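Local coordinates for HTH-type transcriptional regulator TreR (Bacillus subtilis, PDB 2OGG), which represses the trePA operon for trehalose use and binds trehalose-6-phosphate, this chain being its effector-binding UTRA domain, at residues R119-L124 and F130-S135; D101-L106 and D113-V118; I41-R44 and E49-I52. All coordinates share one frame; numbering follows the deposited sequence.

Overall arrangement
All three contacts lie within the UTRA domain and reach its one antiparallel sheet. Along the chain they follow in the order interaction 3, interaction 2, interaction 1. Interaction 3 is a hairpin of strands 37-46 and 49-59, and interaction 1 a hairpin of strands 114-124 and 129-138; strands 49-59 and 129-138 are sheet neighbours, so the hairpins sit side by side, their contact centres about 18 Å apart. Interaction 2 packs helix 101-106 against the start of strand 114-124, with its centre about 10 Å from interaction 3 and 19 Å from interaction 1. It shares that strand with interaction 1: Ser135 N probably hydrogen-bonds Val118 O (2.8 Å), and Ser135 OG packs on Ile52 CG2.

Interaction 1 of 3, residues R119-L124 and F130-S135; sequences RNYVFL and FQYTES
Arg119 and Tyr132 lie alongside each other across neighbouring strands, with Arg119 NE donating to Tyr132 OH at 3.2 Å. The arginine chain, extended from CG to NE, brings the N-H there, and the hydroxyl stands 18° out of the guanidinium plane. The phenol proton is directed as well, since Tyr132 OH donates to Glu134 OE1 at 2.9 Å. Arg119 NH1 forms a salt bridge with Glu97 of strand 87-98, and Glu134 OE2 with Arg136 on its own strand.

The backbone shows an antiparallel hairpin, its strand axes at 168°. Asn120 N donates to Thr133 O and Thr133 N to Asn120 O, each at 3.0 Å, and Val122 N reaches Gln131 O at 3.1 Å. A classic beta bulge follows: Val122 O takes Phe130 N at 2.9 Å and also a weak bond from Gln131 N at 3.4 Å.

On the face with Arg119, the Tyr121 and Tyr132 rings lie side by side, centroids 5.2 Å apart and planes at 44°, an oblique pair; Tyr121 OH bonds Gln28. On the face with Val122, Asp56 OD1 satisfies both Thr133 OG1 and Gln131 NE2. At the bulge, Leu124 crosses Phe130 almost perpendicularly, its CG and CD2 against Phe130 CB.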
ATOM      1  N   ARG A 119      13.402  -0.860 -10.807  1.00 47.90           N
ATOM      2  CA  ARG A 119      14.212  -1.679  -9.916  1.00 47.63           C
ATOM      3  C   ARG A 119      13.434  -2.044  -8.681  1.00 46.82           C
ATOM      4  O   ARG A 119      12.941  -1.175  -7.974  1.00 45.42           O
ATOM      5  CB  ARG A 119      15.469  -0.947  -9.507  1.00 46.14           C
ATOM      6  CG  ARG A 119      16.515  -0.943 -10.588  1.00 45.87           C
ATOM      7  CD  ARG A 119      17.737  -0.199 -10.103  1.00 39.23           C
ATOM      8  NE  ARG A 119      18.783  -0.150 -11.112  1.00 47.04           N
ATOM      9  CZ  ARG A 119      18.966   0.858 -11.956  1.00 40.86           C
ATOM     10  NH1 ARG A 119      18.072   1.841 -12.061  1.00 44.05           N
ATOM     11  NH2 ARG A 119      19.937   0.776 -12.829  1.00 36.05           N
ATOM     12  N   ASN A 120      13.582  -3.292  -8.278  1.00 47.30           N
ATOM     13  CA  ASN A 120      12.765  -3.833  -7.222  1.00 47.48           C
ATOM     14  C   ASN A 120      13.621  -4.714  -6.310  1.00 46.63           C
ATOM     15  O   ASN A 120      14.407  -5.528  -6.784  1.00 53.12           O
ATOM     16  CB  ASN A 120      11.661  -4.640  -7.881  1.00 48.35           C
ATOM     17  CG  ASN A 120      10.611  -5.056  -6.933  1.00 49.37           C
ATOM     18  OD1 ASN A 120      10.314  -4.356  -5.977  1.00 65.77           O
ATOM     19  ND2 ASN A 120       9.914  -6.113  -7.284  1.00 72.74           N
ATOM     20  N   TYR A 121      13.596  -4.416  -5.024  1.00 45.55           N
ATOM     21  CA  TYR A 121      14.384  -5.133  -4.031  1.00 42.94           C
ATOM     22  C   TYR A 121      13.448  -5.863  -3.075  1.00 43.68           C
ATOM     23  O   TYR A 121      12.652  -5.234  -2.385  1.00 45.26           O
ATOM     24  CB  TYR A 121      15.208  -4.121  -3.254  1.00 40.24           C
ATOM     25  CG  TYR A 121      16.090  -3.288  -4.150  1.00 40.81           C
ATOM     26  CD1 TYR A 121      17.449  -3.584  -4.297  1.00 38.84           C
ATOM     27  CD2 TYR A 121      15.579  -2.184  -4.831  1.00 45.23           C
ATOM     28  CE1 TYR A 121      18.256  -2.846  -5.147  1.00 40.79           C
ATOM     29  CE2 TYR A 121      16.404  -1.381  -5.611  1.00 39.84           C
ATOM     30  CZ  TYR A 121      17.725  -1.760  -5.821  1.00 44.52           C
ATOM     31  OH  TYR A 121      18.559  -0.980  -6.595  1.00 38.09           O
ATOM     32  N   VAL A 122      13.544  -7.188  -3.026  1.00 43.68           N
ATOM     33  CA  VAL A 122      12.613  -7.993  -2.233  1.00 40.23           C
ATOM     34  C   VAL A 122      13.315  -8.521  -0.982  1.00 43.43           C
ATOM     35  O   VAL A 122      14.494  -8.853  -1.041  1.00 50.38           O
ATOM     36  CB  VAL A 122      12.096  -9.148  -3.079  1.00 43.12           C
ATOM     37  CG1 VAL A 122      10.884  -9.808  -2.452  1.00 35.07           C
ATOM     38  CG2 VAL A 122      11.774  -8.647  -4.449  1.00 34.09           C
ATOM     39  N   PHE A 123      12.699  -8.305   0.179  1.00 41.74           N
ATOM     40  CA  PHE A 123      13.293  -8.644   1.476  1.00 35.38           C
ATOM     41  C   PHE A 123      12.493  -9.774   2.161  1.00 37.89           C
ATOM     42  O   PHE A 123      11.296  -9.965   1.887  1.00 36.04           O
ATOM     43  CB  PHE A 123      13.244  -7.423   2.384  1.00 38.00           C
ATOM     44  CG  PHE A 123      14.126  -6.293   1.954  1.00 39.16           C
ATOM     45  CD1 PHE A 123      15.350  -6.069   2.599  1.00 42.19           C
ATOM     46  CD2 PHE A 123      13.682  -5.372   1.001  1.00 32.95           C
ATOM     47  CE1 PHE A 123      16.161  -4.980   2.227  1.00 40.62           C
ATOM     48  CE2 PHE A 123      14.475  -4.301   0.611  1.00 37.30           C
ATOM     49  CZ  PHE A 123      15.707  -4.078   1.252  1.00 38.93           C
ATOM     50  N   LEU A 124      13.134 -10.504   3.068  1.00 37.61           N
ATOM     51  CA  LEU A 124      12.454 -11.600   3.755  1.00 41.23           C
ATOM     52  C   LEU A 124      11.953 -11.181   5.139  1.00 42.57           C
ATOM     53  O   LEU A 124      12.348 -10.148   5.677  1.00 40.95           O
ATOM     54  CB  LEU A 124      13.367 -12.819   3.882  1.00 40.53           C
ATOM     55  CG  LEU A 124      14.143 -13.249   2.639  1.00 44.53           C
ATOM     56  CD1 LEU A 124      15.184 -14.292   3.024  1.00 46.16           C
ATOM     57  CD2 LEU A 124      13.200 -13.816   1.611  1.00 37.05           C
ATOM     58  N   PHE A 130      16.922 -10.352  -0.401  1.00 42.62           N
ATOM     59  CA  PHE A 130      17.028 -11.687  -0.962  1.00 40.66           C
ATOM     60  C   PHE A 130      17.016 -11.707  -2.488  1.00 39.15           C
ATOM     61  O   PHE A 130      17.544 -12.629  -3.089  1.00 43.74           O
ATOM     62  CB  PHE A 130      15.879 -12.522  -0.409  1.00 39.46           C
ATOM     63  CG  PHE A 130      15.313 -13.483  -1.388  1.00 43.79           C
ATOM     64  CD1 PHE A 130      15.964 -14.686  -1.664  1.00 50.97           C
ATOM     65  CD2 PHE A 130      14.123 -13.211  -2.012  1.00 35.50           C
ATOM     66  CE1 PHE A 130      15.471 -15.567  -2.619  1.00 46.82           C
ATOM     67  CE2 PHE A 130      13.585 -14.117  -2.930  1.00 52.62           C
ATOM     68  CZ  PHE A 130      14.275 -15.294  -3.241  1.00 47.73           C
ATOM     69  N   GLN A 131      16.359 -10.727  -3.110  1.00 41.09           N
ATOM     70  CA  GLN A 131      16.250 -10.665  -4.578  1.00 38.51           C
ATOM     71  C   GLN A 131      16.382  -9.259  -5.162  1.00 38.35           C
ATOM     72  O   GLN A 131      15.947  -8.277  -4.562  1.00 37.84           O
ATOM     73  CB  GLN A 131      14.914 -11.235  -5.006  1.00 40.82           C
ATOM     74  CG  GLN A 131      14.605 -11.019  -6.480  1.00 39.40           C
ATOM     75  CD  GLN A 131      13.311 -11.670  -6.847  1.00 49.08           C
ATOM     76  OE1 GLN A 131      12.618 -12.195  -5.970  1.00 48.32           O
ATOM     77  NE2 GLN A 131      13.069 -11.822  -8.151  1.00 46.38           N
ATOM     78  N   TYR A 132      16.929  -9.161  -6.367  1.00 42.09           N
ATOM     79  CA  TYR A 132      16.994  -7.879  -7.034  1.00 41.73           C
ATOM     80  C   TYR A 132      16.589  -8.012  -8.496  1.00 44.64           C
ATOM     81  O   TYR A 132      17.099  -8.866  -9.205  1.00 47.15           O
ATOM     82  CB  TYR A 132      18.372  -7.261  -6.892  1.00 37.06           C
ATOM     83  CG  TYR A 132      18.675  -6.190  -7.931  1.00 43.68           C
ATOM     84  CD1 TYR A 132      18.269  -4.870  -7.759  1.00 42.84           C
ATOM     85  CD2 TYR A 132      19.437  -6.480  -9.040  1.00 36.16           C
ATOM     86  CE1 TYR A 132      18.483  -3.915  -8.753  1.00 30.26           C
ATOM     87  CE2 TYR A 132      19.708  -5.513 -10.020  1.00 40.16           C
ATOM     88  CZ  TYR A 132      19.216  -4.244  -9.887  1.00 48.63           C
ATOM     89  OH  TYR A 132      19.541  -3.281 -10.850  1.00 41.76           O
ATOM     90  N   THR A 133      15.647  -7.172  -8.931  1.00 44.94           N
ATOM     91  CA  THR A 133      15.146  -7.200 -10.294  1.00 42.70           C
ATOM     92  C   THR A 133      15.314  -5.840 -10.948  1.00 41.54           C
ATOM     93  O   THR A 133      15.252  -4.810 -10.285  1.00 45.45           O
ATOM     94  CB  THR A 133      13.681  -7.609 -10.300  1.00 41.20           C
ATOM     95  OG1 THR A 133      13.552  -8.833  -9.572  1.00 54.62           O
ATOM     96  CG2 THR A 133      13.168  -7.842 -11.720  1.00 52.08           C
ATOM     97  N   GLU A 134      15.717  -5.859 -12.200  1.00 36.88           N
ATOM     98  CA  GLU A 134      15.932  -4.647 -12.984  1.00 39.72           C
ATOM     99  C   GLU A 134      15.220  -4.833 -14.316  1.00 40.07           C
ATOM    100  O   GLU A 134      15.513  -5.782 -15.047  1.00 40.67           O
ATOM    101  CB  GLU A 134      17.417  -4.407 -13.249  1.00 35.45           C
ATOM    102  CG  GLU A 134      17.627  -3.192 -14.126  1.00 43.47           C
ATOM    103  CD  GLU A 134      19.067  -2.973 -14.545  1.00 48.12           C
ATOM    104  OE1 GLU A 134      19.979  -3.164 -13.709  1.00 46.05           O
ATOM    105  OE2 GLU A 134      19.270  -2.444 -15.662  1.00 54.75           O
ATOM    106  N   SER A 135      14.130  -4.096 -14.498  1.00 40.83           N
ATOM    107  CA  SER A 135      13.246  -4.301 -15.638  1.00 42.01           C
ATOM    108  C   SER A 135      13.299  -3.077 -16.521  1.00 40.19           C
ATOM    109  O   SER A 135      13.013  -1.974 -16.066  1.00 42.97           O
ATOM    110  CB  SER A 135      11.825  -4.502 -15.137  1.00 40.25           C
ATOM    111  OG  SER A 135      11.013  -5.077 -16.134  1.00 50.44           O
TER

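Interaction 2 of 3, residues D101-L106 and D113-V118; sequences DEDREL and DHMVVV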
ATOM      1  N   ASP A 101      24.703  -0.681 -24.193  1.00 37.22           N
ATOM      2  CA  ASP A 101      24.999  -1.603 -25.293  1.00 38.12           C
ATOM      3  C   ASP A 101      24.173  -2.894 -25.179  1.00 38.32           C
ATOM      4  O   ASP A 101      23.513  -3.303 -26.130  1.00 38.02           O
ATOM      5  CB  ASP A 101      26.499  -1.891 -25.399  1.00 36.18           C
ATOM      6  CG  ASP A 101      27.332  -0.621 -25.415  1.00 39.75           C
ATOM      7  OD1 ASP A 101      27.177   0.181 -24.475  1.00 41.01           O
ATOM      8  OD2 ASP A 101      28.118  -0.401 -26.370  1.00 33.23           O
ATOM      9  N   GLU A 102      24.031  -3.406 -23.966  1.00 38.87           N
ATOM     10  CA  GLU A 102      23.244  -4.608 -23.764  1.00 40.34           C
ATOM     11  C   GLU A 102      21.795  -4.441 -24.249  1.00 41.46           C
ATOM     12  O   GLU A 102      21.232  -5.331 -24.900  1.00 41.75           O
ATOM     13  CB  GLU A 102      23.290  -5.016 -22.300  1.00 39.66           C
ATOM     14  CG  GLU A 102      22.534  -6.286 -22.009  1.00 41.01           C
ATOM     15  CD  GLU A 102      22.435  -6.535 -20.527  1.00 41.17           C
ATOM     16  OE1 GLU A 102      22.014  -5.595 -19.814  1.00 46.88           O
ATOM     17  OE2 GLU A 102      22.882  -7.617 -20.072  1.00 35.81           O
ATOM     18  N   ASP A 103      21.228  -3.270 -23.977  1.00 41.76           N
ATOM     19  CA  ASP A 103      19.894  -2.890 -24.460  1.00 43.56           C
ATOM     20  C   ASP A 103      19.761  -2.911 -26.005  1.00 43.45           C
ATOM     21  O   ASP A 103      18.703  -3.219 -26.545  1.00 47.77           O
ATOM     22  CB  ASP A 103      19.516  -1.492 -23.926  1.00 43.76           C
ATOM     23  CG  ASP A 103      19.237  -1.480 -22.410  1.00 47.69           C
ATOM     24  OD1 ASP A 103      19.111  -2.572 -21.812  1.00 46.49           O
ATOM     25  OD2 ASP A 103      19.120  -0.373 -21.824  1.00 46.54           O
ATOM     26  N   ARG A 104      20.795  -2.513 -26.722  1.00 37.53           N
ATOM     27  CA  ARG A 104      20.657  -2.394 -28.161  1.00 37.65           C
ATOM     28  C   ARG A 104      20.889  -3.713 -28.884  1.00 38.44           C
ATOM     29  O   ARG A 104      20.325  -3.955 -29.953  1.00 36.43           O
ATOM     30  CB  ARG A 104      21.571  -1.300 -28.692  1.00 35.16           C
ATOM     31  CG  ARG A 104      21.308   0.033 -28.036  1.00 34.04           C
ATOM     32  CD  ARG A 104      22.143   1.132 -28.653  1.00 30.62           C
ATOM     33  NE  ARG A 104      21.268   2.198 -29.126  1.00 29.08           N
ATOM     34  CZ  ARG A 104      20.994   3.312 -28.455  1.00 27.01           C
ATOM     35  NH1 ARG A 104      21.646   3.597 -27.329  1.00 35.99           N
ATOM     36  NH2 ARG A 104      20.112   4.175 -28.954  1.00 12.06           N
ATOM     37  N   GLU A 105      21.673  -4.593 -28.271  1.00 40.03           N
ATOM     38  CA  GLU A 105      21.888  -5.920 -28.832  1.00 39.64           C
ATOM     39  C   GLU A 105      20.607  -6.720 -28.736  1.00 40.23           C
ATOM     40  O   GLU A 105      20.202  -7.361 -29.696  1.00 40.43           O
ATOM     41  CB  GLU A 105      22.958  -6.669 -28.054  1.00 38.52           C
ATOM     42  CG  GLU A 105      24.361  -6.366 -28.450  1.00 47.38           C
ATOM     43  CD  GLU A 105      25.272  -7.477 -28.020  1.00 59.39           C
ATOM     44  OE1 GLU A 105      24.802  -8.321 -27.217  1.00 57.10           O
ATOM     45  OE2 GLU A 105      26.383  -7.591 -28.588  1.00 63.48           O
ATOM     46  N   LEU A 106      19.941  -6.630 -27.590  1.00 39.55           N
ATOM     47  CA  LEU A 106      18.861  -7.544 -27.291  1.00 39.37           C
ATOM     48  C   LEU A 106      17.457  -7.023 -27.600  1.00 40.07           C
ATOM     49  O   LEU A 106      16.526  -7.813 -27.727  1.00 43.58           O
ATOM     50  CB  LEU A 106      18.965  -8.049 -25.836  1.00 40.19           C
ATOM     51  CG  LEU A 106      20.330  -8.594 -25.388  1.00 35.20           C
ATOM     52  CD1 LEU A 106      20.287  -9.140 -23.980  1.00 30.65           C
ATOM     53  CD2 LEU A 106      20.867  -9.655 -26.342  1.00 22.92           C
ATOM     54  N   ASP A 113      16.341   6.469 -27.464  1.00 39.68           N
ATOM     55  CA  ASP A 113      17.602   6.783 -26.789  1.00 38.91           C
ATOM     56  C   ASP A 113      17.568   6.464 -25.292  1.00 38.94           C
ATOM     57  O   ASP A 113      18.624   6.433 -24.659  1.00 38.66           O
ATOM     58  CB  ASP A 113      17.954   8.259 -26.970  1.00 39.32           C
ATOM     59  CG  ASP A 113      18.445   8.581 -28.376  1.00 47.12           C
ATOM     60  OD1 ASP A 113      19.275   7.809 -28.910  1.00 43.71           O
ATOM     61  OD2 ASP A 113      18.079   9.662 -28.899  1.00 39.27           O
ATOM     62  N   HIS A 114      16.367   6.423 -24.709  1.00 36.77           N
ATOM     63  CA  HIS A 114      16.199   6.154 -23.266  1.00 39.06           C
ATOM     64  C   HIS A 114      15.277   4.990 -22.953  1.00 37.98           C
ATOM     65  O   HIS A 114      14.543   4.512 -23.831  1.00 37.00           O
ATOM     66  CB  HIS A 114      15.728   7.392 -22.494  1.00 34.59           C
ATOM     67  CG  HIS A 114      16.689   8.538 -22.555  1.00 42.56           C
ATOM     68  ND1 HIS A 114      16.771   9.385 -23.643  1.00 44.68           N
ATOM     69  CD2 HIS A 114      17.599   8.985 -21.657  1.00 40.91           C
ATOM     70  CE1 HIS A 114      17.723  10.277 -23.429  1.00 44.65           C
ATOM     71  NE2 HIS A 114      18.229  10.066 -22.226  1.00 45.69           N
HETATM   72  N   MSE A 115      15.275   4.601 -21.675  1.00 39.09           N
HETATM   73  CA  MSE A 115      14.505   3.478 -21.172  1.00 38.17           C
HETATM   74  C   MSE A 115      13.840   3.902 -19.877  1.00 42.08           C
HETATM   75  O   MSE A 115      14.345   4.770 -19.165  1.00 45.68           O
HETATM   76  CB  MSE A 115      15.441   2.332 -20.816  1.00 37.99           C
HETATM   77  CG  MSE A 115      16.377   1.903 -21.915  1.00 43.67           C
HETATM   78 SE   MSE A 115      15.733   0.443 -23.034  0.50 39.93          SE
HETATM   79  CE  MSE A 115      14.609   1.470 -24.218  1.00 51.65           C
ATOM     80  N   VAL A 116      12.720   3.271 -19.549  1.00 42.89           N
ATOM     81  CA  VAL A 116      12.181   3.367 -18.213  1.00 41.03           C
ATOM     82  C   VAL A 116      12.691   2.129 -17.447  1.00 42.26           C
ATOM     83  O   VAL A 116      12.706   1.031 -18.011  1.00 40.46           O
ATOM     84  CB  VAL A 116      10.637   3.455 -18.226  1.00 41.34           C
ATOM     85  CG1 VAL A 116      10.065   3.443 -16.773  1.00 38.29           C
ATOM     86  CG2 VAL A 116      10.209   4.705 -18.913  1.00 33.55           C
ATOM     87  N   VAL A 117      13.400   2.372 -16.343  1.00 40.85           N
ATOM     88  CA  VAL A 117      14.005   1.287 -15.575  1.00 42.76           C
ATOM     89  C   VAL A 117      13.365   1.106 -14.210  1.00 44.26           C
ATOM     90  O   VAL A 117      13.437   1.990 -13.351  1.00 43.14           O
ATOM     91  CB  VAL A 117      15.515   1.464 -15.361  1.00 43.90           C
ATOM     92  CG1 VAL A 117      16.060   0.278 -14.561  1.00 41.65           C
ATOM     93  CG2 VAL A 117      16.244   1.587 -16.688  1.00 40.32           C
ATOM     94  N   VAL A 118      12.676  -0.013 -14.042  1.00 45.09           N
ATOM     95  CA  VAL A 118      12.077  -0.367 -12.758  1.00 43.85           C
ATOM     96  C   VAL A 118      12.977  -1.318 -11.977  1.00 45.33           C
ATOM     97  O   VAL A 118      13.351  -2.400 -12.460  1.00 40.56           O
ATOM     98  CB  VAL A 118      10.700  -1.023 -12.942  1.00 44.02           C
ATOM     99  CG1 VAL A 118      10.086  -1.293 -11.578  1.00 41.28           C
ATOM    100  CG2 VAL A 118       9.792  -0.115 -13.795  1.00 40.17           C
TER
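Between helix 101-106 and the start of strand 114-124, the nearest CA atoms are those of Asp103 and Met115 at 9.0 Å and of Arg104 and Asp113 at 9.8 Å, and no hydrogen bond joins the two segments, so side chains alone bridge the gap. Asp103 and Met115, the latter present as selenomethionine, approach from opposite directions. Asp103 OD2 rests 3.6 Å from Met115 CG and 3.7 Å from Met115 SE, which is van der Waals contact. The bend of the Met115 chain at chi2 (-93°) sets the selenium beside the carboxylate. The charge of Asp103 is answered outside this pair: OD2 forms a salt bridge with Arg136 NE, on strand 129-138.

In the fold, helix 101-106 lies in the connection between strands 87-98 and 114-124, which are antiparallel neighbours in the sheet. Backbone bonds from Asp113 to Cys99 and from Met115 to Glu97 carry that pairing up to the base of the connection. The helix is short; within it, Asp101 O accepts from both Arg104 N at 2.9 Å and Glu105 N at 3.1 Å. Its Glu102, Asp103 and Leu106 side chains pack on Leu53 of strand 49-59, while Met115 is also touched by Cys99 and Leu109.

The second contact is more exposed. Arg104 NH2 and Asp113 OD1 form a long salt bridge of 3.7 Å. The oxygen sits at the guanidinium edge near its plane, but the carboxylate plane is turned 55° from it, and at this separation the attraction is probably electrostatic rather than directional. A sodium ion lies about 4 Å from the Asp113 side chain.

Interaction 3 of 3, residues I41-R44 and E49-I52; sequences IRSR and EHVI. With SO4 (sulfate ion), chain C.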
ATOM      1  N   ILE A  41      18.655 -13.338 -17.382  1.00 41.85           N
ATOM      2  CA  ILE A  41      18.404 -12.188 -18.216  1.00 41.03           C
ATOM      3  C   ILE A  41      17.488 -12.569 -19.374  1.00 41.54           C
ATOM      4  O   ILE A  41      17.812 -13.444 -20.190  1.00 45.71           O
ATOM      5  CB  ILE A  41      19.710 -11.548 -18.683  1.00 40.53           C
ATOM      6  CG1 ILE A  41      20.441 -10.910 -17.499  1.00 40.40           C
ATOM      7  CG2 ILE A  41      19.469 -10.516 -19.774  1.00 40.45           C
ATOM      8  CD1 ILE A  41      21.831 -10.453 -17.867  1.00 42.10           C
ATOM      9  N   ARG A  42      16.349 -11.897 -19.454  1.00 40.27           N
ATOM     10  CA  ARG A  42      15.318 -12.235 -20.443  1.00 40.71           C
ATOM     11  C   ARG A  42      14.875 -11.013 -21.199  1.00 39.08           C
ATOM     12  O   ARG A  42      14.774  -9.933 -20.616  1.00 44.09           O
ATOM     13  CB  ARG A  42      14.094 -12.795 -19.741  1.00 34.47           C
ATOM     14  CG  ARG A  42      14.344 -14.114 -19.111  1.00 47.92           C
ATOM     15  CD  ARG A  42      13.181 -14.588 -18.257  1.00 36.45           C
ATOM     16  NE  ARG A  42      13.015 -13.821 -17.025  1.00 43.55           N
ATOM     17  CZ  ARG A  42      11.893 -13.860 -16.302  1.00 51.22           C
ATOM     18  NH1 ARG A  42      10.818 -14.498 -16.781  1.00 36.95           N
ATOM     19  NH2 ARG A  42      11.768 -13.092 -15.231  1.00 36.96           N
ATOM     20  N   SER A  43      14.330 -11.240 -22.381  1.00 38.11           N
ATOM     21  CA  SER A  43      13.678 -10.166 -23.107  1.00 42.43           C
ATOM     22  C   SER A  43      12.263 -10.602 -23.381  1.00 43.87           C
ATOM     23  O   SER A  43      11.997 -11.804 -23.415  1.00 45.60           O
ATOM     24  CB  SER A  43      14.409  -9.871 -24.430  1.00 43.55           C
ATOM     25  OG  SER A  43      14.054 -10.785 -25.446  1.00 41.05           O
ATOM     26  N   ARG A  44      11.347  -9.637 -23.497  1.00 43.65           N
ATOM     27  CA  ARG A  44       9.951  -9.930 -23.788  1.00 42.35           C
ATOM     28  C   ARG A  44       9.614  -9.404 -25.173  1.00 42.35           C
ATOM     29  O   ARG A  44       9.754  -8.216 -25.427  1.00 40.76           O
ATOM     30  CB  ARG A  44       9.029  -9.229 -22.789  1.00 45.20           C
ATOM     31  CG  ARG A  44       9.450  -9.302 -21.354  1.00 41.82           C
ATOM     32  CD  ARG A  44       9.076 -10.643 -20.769  1.00 45.31           C
ATOM     33  NE  ARG A  44       9.493 -10.731 -19.375  1.00 57.57           N
ATOM     34  CZ  ARG A  44       9.019 -11.616 -18.507  1.00 57.52           C
ATOM     35  NH1 ARG A  44       8.116 -12.511 -18.894  1.00 50.27           N
ATOM     36  NH2 ARG A  44       9.446 -11.607 -17.252  1.00 54.61           N
ATOM     37  N   GLU A  49       7.832  -7.307 -31.342  1.00 48.45           N
ATOM     38  CA  GLU A  49       9.073  -6.631 -31.005  1.00 48.63           C
ATOM     39  C   GLU A  49       9.571  -6.996 -29.639  1.00 47.48           C
ATOM     40  O   GLU A  49       8.781  -7.153 -28.711  1.00 49.62           O
ATOM     41  CB  GLU A  49       8.887  -5.120 -31.072  1.00 48.29           C
ATOM     42  CG  GLU A  49       8.491  -4.603 -32.437  1.00 51.61           C
ATOM     43  CD  GLU A  49       8.538  -3.096 -32.502  1.00 55.94           C
ATOM     44  OE1 GLU A  49       7.815  -2.447 -31.720  1.00 54.27           O
ATOM     45  OE2 GLU A  49       9.330  -2.561 -33.308  1.00 61.85           O
ATOM     46  N   HIS A  50      10.893  -7.029 -29.501  1.00 49.03           N
ATOM     47  CA  HIS A  50      11.546  -7.191 -28.198  1.00 47.28           C
ATOM     48  C   HIS A  50      11.666  -5.821 -27.547  1.00 46.91           C
ATOM     49  O   HIS A  50      12.393  -4.939 -28.039  1.00 46.46           O
ATOM     50  CB  HIS A  50      12.936  -7.792 -28.370  1.00 49.11           C
ATOM     51  CG  HIS A  50      12.922  -9.184 -28.912  1.00 52.28           C
ATOM     52  ND1 HIS A  50      12.751 -10.293 -28.108  1.00 49.72           N
ATOM     53  CD2 HIS A  50      13.006  -9.646 -30.182  1.00 43.88           C
ATOM     54  CE1 HIS A  50      12.746 -11.378 -28.860  1.00 52.48           C
ATOM     55  NE2 HIS A  50      12.910 -11.013 -30.120  1.00 52.54           N
ATOM     56  N   VAL A  51      10.971  -5.640 -26.430  1.00 42.98           N
ATOM     57  CA  VAL A  51      10.818  -4.305 -25.904  1.00 40.68           C
ATOM     58  C   VAL A  51      11.122  -4.112 -24.429  1.00 42.05           C
ATOM     59  O   VAL A  51      11.228  -2.975 -23.978  1.00 45.63           O
ATOM     60  CB  VAL A  51       9.466  -3.727 -26.265  1.00 38.08           C
ATOM     61  CG1 VAL A  51       9.309  -3.716 -27.764  1.00 35.27           C
ATOM     62  CG2 VAL A  51       8.379  -4.558 -25.644  1.00 38.17           C
ATOM     63  N   ILE A  52      11.152  -5.206 -23.663  1.00 42.05           N
ATOM     64  CA  ILE A  52      11.515  -5.150 -22.260  1.00 38.58           C
ATOM     65  C   ILE A  52      12.698  -6.070 -21.995  1.00 41.34           C
ATOM     66  O   ILE A  52      12.749  -7.197 -22.497  1.00 43.86           O
ATOM     67  CB  ILE A  52      10.340  -5.557 -21.344  1.00 40.60           C
ATOM     68  CG1 ILE A  52       9.185  -4.572 -21.507  1.00 42.18           C
ATOM     69  CG2 ILE A  52      10.783  -5.538 -19.866  1.00 36.90           C
ATOM     70  CD1 ILE A  52       7.824  -5.230 -21.546  1.00 44.46           C
TER
HETATM   71  S   SO4 C 302       8.233 -13.162 -13.991  1.00 54.46           S
HETATM   72  O1  SO4 C 302       8.981 -12.389 -13.009  1.00 52.02           O
HETATM   73  O2  SO4 C 302       7.101 -13.829 -13.380  1.00 64.05           O
HETATM   74  O3  SO4 C 302       7.653 -12.323 -15.023  1.00 51.13           O
HETATM   75  O4  SO4 C 302       9.169 -14.130 -14.529  1.00 55.63           O
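An anion site at the side of a beta hairpin is formed here by Arg42 and Arg44, whose guanidinium groups converge on a sulfate ion. Arg42 presents its edge: NH1 at 2.8 Å and NH2 at 2.9 Å both donate to sulfate O4, with the sulfur in the guanidinium plane. Arg42 NH2 also pairs with Asp56. Arg44 reaches a different oxygen, its NH2 donating to sulfate O3 at 2.9 Å, while the same NH2 lies 3.0 Å above the Arg42 guanidinium plane, near its edge rather than its centre. Ser74 OG and the backbone N of Ile75 and Tyr76, at the start of helix 75-83, also hydrogen-bond the ion. The ion, probably from the crystallisation liquor, may mark the place of the trehalose-6-phosphate phosphate.

The hairpin joins strands 37-46 and 49-59 of the UTRA sheet. Arg44 N donates to Ile52 O and Val51 N to Arg44 O, each at 3.0 Å. Arg44 CG lies over Ile52 CB at 3.8 Å; the chain then bends at chi2 (-79°) toward the sulfate, its NE paired with Asp54.

Ser43 OG and His50 ND1 share a 3.0 Å hydrogen bond, either being the possible donor; the hydroxyl also bonds His14 NE2.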